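Local atomic coordinates of acetyl-CoA hydrolase/transferase family protein (Porphyromonas gingivalis, PDB entry 2NVV), a protein that probably hydrolyses acetyl-CoA or transfers its CoA to other carboxylates, as a zinc-binding member of the acetyl-CoA hydrolase/transferase family. Residues P469-L472 with D473-F476. Residues are numbered along the deposited sequence; the frame is centred on the assembly and turned at random.
Sequences PQNL and DCCF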
ATOM      1  N   PRO A 469       0.747 -22.748   1.031  1.00  6.39           N
ATOM      2  CA  PRO A 469       1.142 -23.940   0.272  1.00  6.39           C
ATOM      3  C   PRO A 469       1.873 -23.702  -1.052  1.00  7.79           C
ATOM      4  O   PRO A 469       1.556 -24.353  -2.054  1.00  6.39           O
ATOM      5  CB  PRO A 469      -0.188 -24.668   0.036  1.00  6.39           C
ATOM      6  CG  PRO A 469      -1.131 -24.068   1.023  1.00  6.39           C
ATOM      7  CD  PRO A 469      -0.720 -22.633   1.063  1.00  6.39           C
ATOM      8  N   GLN A 470       2.840 -22.789  -1.074  1.00  7.27           N
ATOM      9  CA  GLN A 470       3.598 -22.537  -2.307  1.00  6.39           C
ATOM     10  C   GLN A 470       4.724 -23.559  -2.435  1.00  6.39           C
ATOM     11  O   GLN A 470       5.477 -23.794  -1.488  1.00  6.39           O
ATOM     12  CB  GLN A 470       4.178 -21.117  -2.313  1.00  6.39           C
ATOM     13  CG  GLN A 470       3.169 -20.035  -2.641  1.00  6.99           C
ATOM     14  CD  GLN A 470       2.767 -20.025  -4.104  1.00  6.49           C
ATOM     15  OE1 GLN A 470       2.830 -21.039  -4.787  1.00  6.39           O
ATOM     16  NE2 GLN A 470       2.332 -18.877  -4.586  1.00  7.40           N
ATOM     17  N   ASN A 471       4.834 -24.176  -3.603  1.00  6.90           N
ATOM     18  CA  ASN A 471       5.874 -25.164  -3.833  1.00  7.56           C
ATOM     19  C   ASN A 471       6.968 -24.538  -4.697  1.00  7.89           C
ATOM     20  O   ASN A 471       6.879 -24.502  -5.928  1.00  8.72           O
ATOM     21  CB  ASN A 471       5.283 -26.380  -4.529  1.00  8.49           C
ATOM     22  CG  ASN A 471       6.242 -27.531  -4.581  1.00 10.87           C
ATOM     23  OD1 ASN A 471       7.397 -27.363  -4.957  1.00 10.90           O
ATOM     24  ND2 ASN A 471       5.771 -28.715  -4.207  1.00 11.91           N
ATOM     25  N   LEU A 472       8.004 -24.041  -4.035  1.00  8.03           N
ATOM     26  CA  LEU A 472       9.106 -23.379  -4.714  1.00  7.82           C
ATOM     27  C   LEU A 472       9.755 -24.177  -5.838  1.00  8.01           C
ATOM     28  O   LEU A 472      10.483 -23.612  -6.651  1.00  9.48           O
ATOM     29  CB  LEU A 472      10.159 -22.942  -3.691  1.00  6.59           C
ATOM     30  CG  LEU A 472      10.023 -21.494  -3.188  1.00  6.74           C
ATOM     31  CD1 LEU A 472       8.566 -21.160  -2.828  1.00  6.39           C
ATOM     32  CD2 LEU A 472      10.948 -21.299  -1.992  1.00  8.20           C
ATOM     33  N   ASP A 473       9.490 -25.478  -5.899  1.00  7.85           N
ATOM     34  CA  ASP A 473      10.066 -26.303  -6.960  1.00  8.50           C
ATOM     35  C   ASP A 473       9.305 -26.206  -8.272  1.00  9.52           C
ATOM     36  O   ASP A 473       9.884 -26.454  -9.333  1.00  9.28           O
ATOM     37  CB  ASP A 473      10.108 -27.775  -6.565  1.00  9.88           C
ATOM     38  CG  ASP A 473      11.191 -28.084  -5.559  1.00 11.71           C
ATOM     39  OD1 ASP A 473      12.219 -27.371  -5.546  1.00 12.26           O
ATOM     40  OD2 ASP A 473      11.020 -29.059  -4.797  1.00 13.27           O
ATOM     41  N   CYS A 474       8.023 -25.837  -8.201  1.00  8.87           N
ATOM     42  CA  CYS A 474       7.180 -25.755  -9.395  1.00  8.34           C
ATOM     43  C   CYS A 474       6.103 -24.664  -9.427  1.00  8.18           C
ATOM     44  O   CYS A 474       5.207 -24.712 -10.273  1.00  7.83           O
ATOM     45  CB  CYS A 474       6.513 -27.117  -9.627  1.00  8.69           C
ATOM     46  SG  CYS A 474       5.614 -27.792  -8.191  1.00 10.53           S
ATOM     47  N   CYS A 475       6.178 -23.683  -8.530  1.00  7.95           N
ATOM     48  CA  CYS A 475       5.172 -22.607  -8.509  1.00  6.79           C
ATOM     49  C   CYS A 475       5.058 -21.851  -9.836  1.00  6.39           C
ATOM     50  O   CYS A 475       4.034 -21.222 -10.104  1.00  6.56           O
ATOM     51  CB  CYS A 475       5.472 -21.606  -7.384  1.00  6.78           C
ATOM     52  SG  CYS A 475       7.116 -20.877  -7.429  1.00  6.39           S
ATOM     53  N   PHE A 476       6.098 -21.922 -10.663  1.00  6.39           N
ATOM     54  CA  PHE A 476       6.104 -21.236 -11.954  1.00  6.39           C
ATOM     55  C   PHE A 476       5.979 -22.176 -13.141  1.00  6.43           C
ATOM     56  O   PHE A 476       6.273 -21.796 -14.276  1.00  6.39           O
ATOM     57  CB  PHE A 476       7.374 -20.400 -12.106  1.00  6.60           C
ATOM     58  CG  PHE A 476       7.414 -19.189 -11.210  1.00  6.39           C
ATOM     59  CD1 PHE A 476       8.579 -18.848 -10.524  1.00  6.39           C
ATOM     60  CD2 PHE A 476       6.292 -18.386 -11.062  1.00  6.39           C
ATOM     61  CE1 PHE A 476       8.617 -17.725  -9.707  1.00  7.39           C
ATOM     62  CE2 PHE A 476       6.327 -17.260 -10.247  1.00  6.39           C
ATOM     63  CZ  PHE A 476       7.491 -16.930  -9.569  1.00  7.10           C
TER
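Asn-471 binds Asp-473 through its side chain, and Cys-474 and, weakly, Cys-475 through its backbone carbonyl. The amide swings forward along the chain because chi1 of -170° sets CG beside the carbonyl carbon, and OD1 accepts a hydrogen bond from Asp-473 N at 3.0 Å, in the carbonyl plane: an Asx turn. The main-chain O of Asn-471 receives the N of Cys-474 at 2.9 Å, closing a type I beta turn with Leu-472 and Asp-473 at its corners, and also a weak, strongly bent bond from Cys-475 N. One carbonyl thus gathers two successive amides.

Van der Waals contacts surround this frame. Cys-474 SG lies 3.7 Å from Asn-471 CG, while Cys-475 turns its CB toward Gln-470 OE1. That amide oxygen has its polar partner in the Tyr-459 hydroxyl, and NE2 reaches the carbonyl of Pro-407.

Across the dimer interface, Leu-472 packs on His-479 of the second subunit, and Cys-475 and Phe-476 each meet the other's copy there. The turn lies in the loop between helices 453-459 and 477-484; Tyr-459 ties it to the end of the former, and Phe-476, as N-cap, leads into the latter.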